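Local coordinates for uncharacterized protein AF_0941 (Archaeoglobus fulgidus, PDB 1YOZ) that is of unknown function but belongs to the AF0941-like family and forms a two-chain, all-helical assembly, at residues B[11-16]-B[80-85]; B[27-32]-B[36-41]; B[62-67]-B[107-112]. All blocks are in the same frame, centred on the assembly; numbering follows the deposited sequence.

Contact 1 of 3, residues B[11-16]-B[80-85]; sequences DRMGEI and ERLKEF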
loop_
_atom_site.group_PDB
_atom_site.type_symbol
_atom_site.label_atom_id
_atom_site.label_comp_id
_atom_site.label_asym_id
_atom_site.label_seq_id
_atom_site.Cartn_x
_atom_site.Cartn_y
_atom_site.Cartn_z
ATOM N N ASP B 11 4.246 5.998 -5.179
ATOM C CA ASP B 11 4.628 5.670 -6.546
ATOM C C ASP B 11 5.912 6.384 -6.971
ATOM O O ASP B 11 6.766 5.776 -7.616
ATOM C CB ASP B 11 3.515 6.005 -7.548
ATOM C CG ASP B 11 2.315 5.068 -7.456
ATOM O OD1 ASP B 11 2.432 3.833 -7.216
ATOM O OD2 ASP B 11 1.221 5.584 -7.640
ATOM N N ARG B 12 6.013 7.688 -6.699
ATOM C CA ARG B 12 7.242 8.419 -7.086
ATOM C C ARG B 12 8.460 7.840 -6.390
ATOM O O ARG B 12 9.502 7.683 -7.001
ATOM C CB ARG B 12 7.164 9.909 -6.756
ATOM C CG ARG B 12 6.444 10.725 -7.817
ATOM C CD ARG B 12 5.882 12.035 -7.271
ATOM N NE ARG B 12 4.517 12.158 -7.749
ATOM C CZ ARG B 12 4.113 12.853 -8.808
ATOM N NH1 ARG B 12 4.976 13.571 -9.535
ATOM N NH2 ARG B 12 2.817 12.835 -9.123
ATOM N N MET B 13 8.346 7.544 -5.099
ATOM C CA MET B 13 9.464 6.869 -4.425
ATOM C C MET B 13 9.861 5.619 -5.204
ATOM O O MET B 13 11.022 5.447 -5.492
ATOM C CB MET B 13 9.162 6.460 -2.972
ATOM C CG MET B 13 10.190 5.375 -2.417
ATOM S SD MET B 13 9.713 4.829 -0.790
ATOM C CE MET B 13 8.724 3.402 -1.222
ATOM N N GLY B 14 8.883 4.769 -5.529
ATOM C CA GLY B 14 9.115 3.495 -6.167
ATOM C C GLY B 14 9.777 3.637 -7.526
ATOM O O GLY B 14 10.596 2.789 -7.921
ATOM N N GLU B 15 9.382 4.686 -8.250
ATOM C CA GLU B 15 9.995 5.044 -9.526
ATOM C C GLU B 15 11.480 5.399 -9.412
ATOM O O GLU B 15 12.279 4.992 -10.260
ATOM C CB GLU B 15 9.248 6.209 -10.156
ATOM C CG GLU B 15 7.977 5.755 -10.834
ATOM C CD GLU B 15 7.074 6.878 -11.192
ATOM O OE1 GLU B 15 7.445 8.076 -11.028
ATOM O OE2 GLU B 15 5.942 6.549 -11.608
ATOM N N ILE B 16 11.841 6.181 -8.408
ATOM C CA ILE B 16 13.267 6.473 -8.146
ATOM C C ILE B 16 14.072 5.211 -7.766
ATOM O O ILE B 16 15.117 4.947 -8.355
ATOM C CB ILE B 16 13.430 7.651 -7.147
ATOM C CG1 ILE B 16 12.859 8.923 -7.777
ATOM C CG2 ILE B 16 14.916 7.902 -6.845
ATOM C CD1 ILE B 16 12.302 9.941 -6.814
ATOM N N GLU B 80 13.129 7.742 4.801
ATOM C CA GLU B 80 14.473 7.339 5.185
ATOM C C GLU B 80 15.079 6.353 4.211
ATOM O O GLU B 80 16.221 6.505 3.815
ATOM C CB GLU B 80 14.424 6.752 6.599
ATOM C CG GLU B 80 14.047 7.804 7.641
ATOM C CD GLU B 80 14.996 8.991 7.681
ATOM O OE1 GLU B 80 16.224 8.807 7.440
ATOM O OE2 GLU B 80 14.500 10.104 7.988
ATOM N N ARG B 81 14.306 5.347 3.810
ATOM C CA ARG B 81 14.659 4.502 2.674
ATOM C C ARG B 81 15.223 5.309 1.497
ATOM O O ARG B 81 16.263 4.965 0.930
ATOM C CB ARG B 81 13.418 3.727 2.203
ATOM C CG ARG B 81 13.632 2.291 1.746
ATOM C CD ARG B 81 14.572 2.181 0.534
ATOM N NE ARG B 81 14.476 0.886 -0.151
ATOM C CZ ARG B 81 15.474 0.327 -0.831
ATOM N NH1 ARG B 81 16.653 0.939 -0.907
ATOM N NH2 ARG B 81 15.299 -0.852 -1.427
ATOM N N LEU B 82 14.534 6.385 1.130
ATOM C CA LEU B 82 14.835 7.082 -0.102
ATOM C C LEU B 82 16.088 7.945 -0.010
ATOM O O LEU B 82 16.849 8.029 -0.983
ATOM C CB LEU B 82 13.621 7.908 -0.545
ATOM C CG LEU B 82 13.697 8.569 -1.922
ATOM C CD1 LEU B 82 14.110 7.539 -3.020
ATOM C CD2 LEU B 82 12.361 9.233 -2.244
ATOM N N LYS B 83 16.266 8.589 1.147
ATOM C CA LYS B 83 17.526 9.187 1.608
ATOM C C LYS B 83 18.680 8.193 1.518
ATOM O O LYS B 83 19.711 8.474 0.919
ATOM C CB LYS B 83 17.363 9.628 3.071
ATOM C CG LYS B 83 16.741 11.000 3.243
ATOM C CD LYS B 83 16.924 11.537 4.670
ATOM C CE LYS B 83 18.269 12.171 4.857
ATOM N NZ LYS B 83 18.315 13.008 6.055
ATOM N N GLU B 84 18.472 7.014 2.100
ATOM C CA GLU B 84 19.468 5.963 2.146
ATOM C C GLU B 84 19.758 5.489 0.742
ATOM O O GLU B 84 20.915 5.197 0.414
ATOM C CB GLU B 84 18.998 4.839 3.093
ATOM C CG GLU B 84 19.268 3.364 2.708
ATOM C CD GLU B 84 18.141 2.410 3.222
ATOM O OE1 GLU B 84 18.118 1.205 2.863
ATOM O OE2 GLU B 84 17.241 2.878 3.967
ATOM N N PHE B 85 18.722 5.449 -0.101
ATOM C CA PHE B 85 18.893 5.114 -1.512
ATOM C C PHE B 85 19.668 6.171 -2.286
ATOM O O PHE B 85 20.612 5.847 -3.007
ATOM C CB PHE B 85 17.531 4.834 -2.183
ATOM C CG PHE B 85 17.643 4.475 -3.612
ATOM C CD1 PHE B 85 17.760 3.145 -3.991
ATOM C CD2 PHE B 85 17.653 5.460 -4.592
ATOM C CE1 PHE B 85 17.888 2.800 -5.322
ATOM C CE2 PHE B 85 17.789 5.119 -5.934
ATOM C CZ PHE B 85 17.904 3.784 -6.293
#
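F85 N donates to R81 O over 2.7 Å, an ordinary helical bond that fixes the backbone of F85 where its ring can reach I16. No hydrogen bond crosses between 11-16 and 80-85. The contact is mainly apolar, but its closest approach is of the F85 ring to a backbone oxygen. The ring comes to the end of 11-16 through CE2, which lies 3.6 Å from I16 O. The ring is oblique to that carbonyl oxygen. The same CE2 is 4.1 Å from I16 CG2. With CG anti to the backbone N (chi1 -179°), the ring of F85 extends across to the other helix.

I16 also meets L82. Its CG2 branch lies 3.9 Å from L82 CD1, and the two side chains cross at about a right angle. I16 CG2 thus touches both L82 and F85, one turn apart on their helix. The other L82 methyl, CD2, makes a looser contact, 4.3 Å from M13 CB. L29 of helix 26-29 packs against both I16 and L82. At the N-terminal end of 11-16, D11 OD1 makes a salt bridge with R62 NE of the second subunit.

The axes of the two segments run nearly parallel, 23° apart in direction, and come within 10.7 Å. This is side-chain packing between two sequence-distant helices, 8-18 and 75-88, of an all-alpha fold.

Contact 2 of 3, residues B[27-32]-B[36-41]; sequences DKLLDQ and FEMFRS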
loop_
_atom_site.group_PDB
_atom_site.type_symbol
_atom_site.label_atom_id
_atom_site.label_comp_id
_atom_site.label_asym_id
_atom_site.label_seq_id
_atom_site.Cartn_x
_atom_site.Cartn_y
_atom_site.Cartn_z
ATOM N N ASP B 27 15.500 14.687 -4.178
ATOM C CA ASP B 27 15.553 15.963 -3.481
ATOM C C ASP B 27 14.199 16.726 -3.523
ATOM O O ASP B 27 13.713 17.241 -2.505
ATOM C CB ASP B 27 16.692 16.801 -4.087
ATOM C CG ASP B 27 17.091 17.962 -3.218
ATOM O OD1 ASP B 27 17.366 17.756 -2.022
ATOM O OD2 ASP B 27 17.136 19.100 -3.738
ATOM N N LYS B 28 13.554 16.758 -4.677
ATOM C CA LYS B 28 12.253 17.420 -4.756
ATOM C C LYS B 28 11.156 16.616 -4.065
ATOM O O LYS B 28 10.275 17.186 -3.380
ATOM C CB LYS B 28 11.844 17.705 -6.203
ATOM C CG LYS B 28 10.339 17.996 -6.362
ATOM C CD LYS B 28 10.000 18.472 -7.763
ATOM C CE LYS B 28 8.501 18.610 -7.976
ATOM N NZ LYS B 28 8.198 18.822 -9.444
ATOM N N LEU B 29 11.204 15.301 -4.247
ATOM C CA LEU B 29 10.218 14.442 -3.619
ATOM C C LEU B 29 10.235 14.562 -2.069
ATOM O O LEU B 29 9.182 14.517 -1.442
ATOM C CB LEU B 29 10.360 12.989 -4.098
ATOM C CG LEU B 29 9.355 11.943 -3.593
ATOM C CD1 LEU B 29 7.914 12.243 -3.969
ATOM C CD2 LEU B 29 9.770 10.580 -4.095
ATOM N N LEU B 30 11.425 14.779 -1.493
ATOM C CA LEU B 30 11.634 14.718 -0.046
ATOM C C LEU B 30 11.616 16.060 0.660
ATOM O O LEU B 30 11.996 16.157 1.845
ATOM C CB LEU B 30 12.935 14.010 0.250
ATOM C CG LEU B 30 13.002 12.561 -0.212
ATOM C CD1 LEU B 30 14.430 12.009 -0.017
ATOM C CD2 LEU B 30 11.987 11.705 0.454
ATOM N N ASP B 31 11.195 17.085 -0.073
ATOM C CA ASP B 31 10.821 18.372 0.494
ATOM C C ASP B 31 9.474 18.217 1.194
ATOM O O ASP B 31 8.485 17.950 0.543
ATOM C CB ASP B 31 10.739 19.438 -0.595
ATOM C CG ASP B 31 10.382 20.799 -0.035
ATOM O OD1 ASP B 31 11.277 21.622 0.225
ATOM O OD2 ASP B 31 9.191 21.044 0.188
ATOM N N GLN B 32 9.458 18.347 2.533
ATOM C CA GLN B 32 8.231 18.099 3.309
ATOM C C GLN B 32 7.049 18.974 2.939
ATOM O O GLN B 32 5.897 18.536 3.043
ATOM C CB GLN B 32 8.463 18.103 4.831
ATOM C CG GLN B 32 9.002 19.410 5.432
ATOM C CD GLN B 32 8.992 19.382 6.967
ATOM O OE1 GLN B 32 9.048 18.303 7.616
ATOM N NE2 GLN B 32 8.922 20.571 7.561
ATOM N N PHE B 36 3.468 17.250 1.814
ATOM C CA PHE B 36 2.125 17.642 2.259
ATOM C C PHE B 36 1.236 18.002 1.062
ATOM O O PHE B 36 0.141 17.470 0.910
ATOM C CB PHE B 36 2.244 18.780 3.273
ATOM C CG PHE B 36 1.052 18.931 4.209
ATOM C CD1 PHE B 36 1.259 19.405 5.512
ATOM C CD2 PHE B 36 -0.249 18.650 3.793
ATOM C CE1 PHE B 36 0.180 19.583 6.404
ATOM C CE2 PHE B 36 -1.330 18.836 4.651
ATOM C CZ PHE B 36 -1.119 19.302 5.968
ATOM N N GLU B 37 1.715 18.850 0.141
ATOM C CA GLU B 37 0.889 19.191 -1.033
ATOM C C GLU B 37 0.506 17.994 -1.911
ATOM O O GLU B 37 -0.614 17.922 -2.423
ATOM C CB GLU B 37 1.523 20.350 -1.850
ATOM C CG GLU B 37 0.685 20.777 -3.049
ATOM C CD GLU B 37 1.457 21.752 -3.970
ATOM O OE1 GLU B 37 2.211 22.611 -3.416
ATOM O OE2 GLU B 37 1.314 21.651 -5.231
ATOM N N MET B 38 1.407 17.007 -2.031
ATOM C CA MET B 38 1.163 15.774 -2.777
ATOM C C MET B 38 0.008 14.981 -2.181
ATOM O O MET B 38 -0.868 14.571 -2.896
ATOM C CB MET B 38 2.425 14.870 -2.737
ATOM C CG MET B 38 2.824 14.249 -4.055
ATOM S SD MET B 38 4.307 13.265 -3.941
ATOM C CE MET B 38 5.442 14.443 -3.408
ATOM N N PHE B 39 0.023 14.747 -0.858
ATOM C CA PHE B 39 -1.126 14.094 -0.218
ATOM C C PHE B 39 -2.396 14.930 -0.308
ATOM O O PHE B 39 -3.473 14.363 -0.461
ATOM C CB PHE B 39 -0.830 13.688 1.244
ATOM C CG PHE B 39 0.127 12.533 1.350
ATOM C CD1 PHE B 39 -0.342 11.217 1.265
ATOM C CD2 PHE B 39 1.472 12.755 1.508
ATOM C CE1 PHE B 39 0.532 10.136 1.364
ATOM C CE2 PHE B 39 2.377 11.669 1.616
ATOM C CZ PHE B 39 1.900 10.376 1.522
ATOM N N ARG B 40 -2.292 16.261 -0.173
ATOM C CA ARG B 40 -3.501 17.101 -0.416
ATOM C C ARG B 40 -4.038 16.874 -1.835
ATOM O O ARG B 40 -5.261 16.715 -2.012
ATOM C CB ARG B 40 -3.248 18.619 -0.257
ATOM C CG ARG B 40 -3.014 19.118 1.129
ATOM C CD ARG B 40 -2.823 20.665 1.114
ATOM N NE ARG B 40 -2.133 21.070 2.341
ATOM C CZ ARG B 40 -0.868 21.479 2.423
ATOM N NH1 ARG B 40 -0.103 21.569 1.341
ATOM N NH2 ARG B 40 -0.371 21.831 3.601
ATOM N N SER B 41 -3.148 16.885 -2.847
ATOM C CA SER B 41 -3.622 16.664 -4.205
ATOM C C SER B 41 -4.219 15.292 -4.416
ATOM O O SER B 41 -5.156 15.152 -5.194
ATOM C CB SER B 41 -2.558 16.911 -5.288
ATOM O OG SER B 41 -1.300 16.424 -4.892
#
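The ring of F36, whose backbone meets Q32, carries the guanidinium of R40 on one face. R40 NH2 sits 3.1 Å above the F36 ring plane, over its centre. In turn, F36 CD2 lies over one face of the R40 guanidinium, offset toward its rim. E104 and I105 of helix 99-113 also touch the F36 side chain, and Y108 packs on R40.

The polar link between 27-32 and 36-41 is the bond from F36 N to Q32 O. It is 3.0 Å long and almost straight, at 176° on the hydrogen. The donor is tilted 30° from the carbonyl plane. F36 CB lies 3.7 Å from Q32 O as well. The Q32 amide has another partner: its OE1 accepts a hydrogen bond from D98 N.

The apolar link is made by L29 and M38. L29 CD1 lies 3.7 Å from M38 SD. It is also 3.4 Å from M38 CE, closer than usual for two carbons, and this tightness is doubtful. The side chains cross at about a right angle. The M38 chain is bent at chi3. Its chi1 of -135° is unusual, so its conformation is doubtful too. F9 of helix 8-18 also packs on L29.

L30 is the first residue to leave the helical conformation after 26-29. D31 then takes the N-cap position, with OD2 bonded to N34 N. The arrangement is a tight helix-to-helix turn with an aspartate N-cap, closed by the first-turn bond of helix 32-51.

Contact 3 of 3, residues B[62-67]-B[107-112]; sequences RNFYLL and LYIDRV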
loop_
_atom_site.group_PDB
_atom_site.type_symbol
_atom_site.label_atom_id
_atom_site.label_comp_id
_atom_site.label_asym_id
_atom_site.label_seq_id
_atom_site.Cartn_x
_atom_site.Cartn_y
_atom_site.Cartn_z
ATOM N N ARG B 62 -11.849 2.954 1.438
ATOM C CA ARG B 62 -10.664 2.086 1.464
ATOM C C ARG B 62 -9.398 2.870 1.110
ATOM O O ARG B 62 -8.443 2.865 1.857
ATOM C CB ARG B 62 -10.925 0.942 0.486
ATOM C CG ARG B 62 -9.940 -0.214 0.586
ATOM C CD ARG B 62 -8.850 -0.067 -0.448
ATOM N NE ARG B 62 -8.037 -1.279 -0.485
ATOM C CZ ARG B 62 -7.233 -1.625 -1.485
ATOM N NH1 ARG B 62 -7.079 -0.813 -2.533
ATOM N NH2 ARG B 62 -6.524 -2.756 -1.380
ATOM N N ASN B 63 -9.399 3.627 0.003
ATOM C CA ASN B 63 -8.212 4.437 -0.329
ATOM C C ASN B 63 -7.799 5.417 0.787
ATOM O O ASN B 63 -6.613 5.602 1.069
ATOM C CB ASN B 63 -8.466 5.193 -1.660
ATOM C CG ASN B 63 -7.188 5.729 -2.336
ATOM O OD1 ASN B 63 -7.224 5.980 -3.538
ATOM N ND2 ASN B 63 -6.080 5.907 -1.595
ATOM N N PHE B 64 -8.768 6.063 1.413
ATOM C CA PHE B 64 -8.432 7.044 2.447
ATOM C C PHE B 64 -7.914 6.313 3.681
ATOM O O PHE B 64 -7.006 6.795 4.316
ATOM C CB PHE B 64 -9.673 7.855 2.853
ATOM C CG PHE B 64 -10.004 8.981 1.901
ATOM C CD1 PHE B 64 -9.037 9.909 1.545
ATOM C CD2 PHE B 64 -11.303 9.114 1.405
ATOM C CE1 PHE B 64 -9.335 10.940 0.686
ATOM C CE2 PHE B 64 -11.635 10.154 0.518
ATOM C CZ PHE B 64 -10.644 11.076 0.174
ATOM N N TYR B 65 -8.490 5.156 4.014
ATOM C CA TYR B 65 -7.957 4.347 5.143
ATOM C C TYR B 65 -6.504 3.923 4.904
ATOM O O TYR B 65 -5.624 4.094 5.752
ATOM C CB TYR B 65 -8.822 3.135 5.369
ATOM C CG TYR B 65 -8.379 2.363 6.594
ATOM C CD1 TYR B 65 -8.674 2.828 7.893
ATOM C CD2 TYR B 65 -7.717 1.158 6.455
ATOM C CE1 TYR B 65 -8.245 2.074 9.051
ATOM C CE2 TYR B 65 -7.298 0.399 7.598
ATOM C CZ TYR B 65 -7.566 0.860 8.864
ATOM O OH TYR B 65 -7.168 0.076 9.913
ATOM N N LEU B 66 -6.222 3.414 3.722
ATOM C CA LEU B 66 -4.852 3.024 3.409
ATOM C C LEU B 66 -3.927 4.239 3.372
ATOM O O LEU B 66 -2.756 4.161 3.765
ATOM C CB LEU B 66 -4.789 2.253 2.063
ATOM C CG LEU B 66 -5.451 0.869 1.866
ATOM C CD1 LEU B 66 -5.103 0.228 0.527
ATOM C CD2 LEU B 66 -4.976 0.006 2.985
ATOM N N LEU B 67 -4.424 5.358 2.875
ATOM C CA LEU B 67 -3.585 6.539 2.718
ATOM C C LEU B 67 -3.278 7.136 4.102
ATOM O O LEU B 67 -2.153 7.500 4.407
ATOM C CB LEU B 67 -4.307 7.570 1.786
ATOM C CG LEU B 67 -3.426 8.674 1.220
ATOM C CD1 LEU B 67 -2.474 8.149 0.167
ATOM C CD2 LEU B 67 -4.252 9.855 0.673
ATOM N N LEU B 107 -3.842 14.057 9.936
ATOM C CA LEU B 107 -4.969 14.814 10.428
ATOM C C LEU B 107 -5.733 15.463 9.270
ATOM O O LEU B 107 -6.962 15.487 9.268
ATOM C CB LEU B 107 -4.489 15.854 11.471
ATOM C CG LEU B 107 -4.314 15.348 12.923
ATOM C CD1 LEU B 107 -3.718 16.475 13.828
ATOM C CD2 LEU B 107 -5.605 14.789 13.510
ATOM N N TYR B 108 -5.011 16.005 8.295
ATOM C CA TYR B 108 -5.658 16.538 7.065
ATOM C C TYR B 108 -6.485 15.473 6.317
ATOM O O TYR B 108 -7.597 15.736 5.839
ATOM C CB TYR B 108 -4.607 17.162 6.104
ATOM C CG TYR B 108 -5.205 17.744 4.842
ATOM C CD1 TYR B 108 -5.441 19.122 4.729
ATOM C CD2 TYR B 108 -5.553 16.925 3.765
ATOM C CE1 TYR B 108 -6.011 19.656 3.592
ATOM C CE2 TYR B 108 -6.110 17.446 2.611
ATOM C CZ TYR B 108 -6.334 18.825 2.513
ATOM O OH TYR B 108 -6.918 19.352 1.350
ATOM N N ILE B 109 -5.942 14.273 6.186
ATOM C CA ILE B 109 -6.668 13.170 5.486
ATOM C C ILE B 109 -7.910 12.811 6.305
ATOM O O ILE B 109 -9.032 12.572 5.785
ATOM C CB ILE B 109 -5.745 11.900 5.293
ATOM C CG1 ILE B 109 -4.609 12.185 4.278
ATOM C CG2 ILE B 109 -6.576 10.685 4.897
ATOM C CD1 ILE B 109 -3.413 11.251 4.337
ATOM N N ASP B 110 -7.687 12.780 7.625
ATOM C CA ASP B 110 -8.724 12.479 8.570
ATOM C C ASP B 110 -9.873 13.450 8.342
ATOM O O ASP B 110 -11.023 13.052 8.383
ATOM C CB ASP B 110 -8.146 12.586 9.998
ATOM C CG ASP B 110 -9.063 12.050 11.039
ATOM O OD1 ASP B 110 -9.567 10.923 10.860
ATOM O OD2 ASP B 110 -9.275 12.762 12.047
ATOM N N ARG B 111 -9.526 14.709 8.082
ATOM C CA ARG B 111 -10.445 15.808 7.771
ATOM C C ARG B 111 -11.251 15.578 6.467
ATOM O O ARG B 111 -12.484 15.586 6.479
ATOM C CB ARG B 111 -9.613 17.116 7.735
ATOM C CG ARG B 111 -10.337 18.423 7.429
ATOM C CD ARG B 111 -9.341 19.543 7.157
ATOM N NE ARG B 111 -9.876 20.459 6.152
ATOM C CZ ARG B 111 -9.256 21.539 5.680
ATOM N NH1 ARG B 111 -8.039 21.875 6.101
ATOM N NH2 ARG B 111 -9.858 22.287 4.760
ATOM N N VAL B 112 -10.570 15.340 5.344
ATOM C CA VAL B 112 -11.306 15.134 4.062
ATOM C C VAL B 112 -12.047 13.789 3.954
ATOM O O VAL B 112 -13.030 13.650 3.200
ATOM C CB VAL B 112 -10.415 15.419 2.783
ATOM C CG1 VAL B 112 -9.012 15.705 3.131
ATOM C CG2 VAL B 112 -10.483 14.298 1.786
#
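F64 is the first residue of 62-67 to reach 107-112. Its CG is anti to the carbonyl carbon (chi1 -81°), which carries the ring toward V112. The touching atoms are at the far end of the ring: F64 CZ lies 3.6 Å from V112 CG2. The two side chains cross at about a right angle. The methyl is oblique to the ring. V112 has chi1 near 5°, so CG1 nearly eclipses the backbone N. This lies outside the usual rotamers and may reflect an uncertain fit.

Nearer its base, the F64 ring meets I109: F64 CD1 is 4.2 Å from I109 CG2. That methyl also lies 4.0 Å from F64 O, beside the helix backbone. I109 and V112 are one turn apart, and the F64 side chain touches both.

Y65 and L66 turn to other partners. Y65 makes a cation-pi contact with R18 of the second subunit, and L66 packs on L10 of that subunit. L66 CD1 also covers one face of the R62 guanidinium.

L67 returns to the contact. L67 CD2 lies 4.0 Å from I109 CD1, and the side chains again cross at about a right angle. I109 therefore puts its two branches to different uses: CG2 serves F64 and CD1 serves L67. No hydrogen bond joins the two segments.

The axes of the two segments come within 10.1 Å and are nearly antiparallel, at 166°. Just past 62-67, K68 forms a salt bridge with D110 across the same helix pair. Helix 32-51 borders both partners, with I46 on F64 and L47 on V112. Helix 57-73 thus lies packed against helices 99-113 and 32-51, while Y65 and L66 meet the second subunit.

Contact 2 touches both of the others. Its centre is about 13 Å from that of contact 1 and about 16 Å from that of contact 3. Segment 27-32 meets contact 1, while 36-41 meets contact 3, where F39 packs on L67. Contact 2 thus joins the two ends. The centres of contacts 1 and 3 are about 22 Å apart, on opposite sides of the chain centre, and the two do not touch. Along the chain, contact 2 falls between the segments of contact 1. Those of contacts 1 and 3 alternate, so the two long-range closures interlock. The D11-R62 salt bridge joins contact 1 of one subunit to contact 3 of its partner, placing both at the dimer interface.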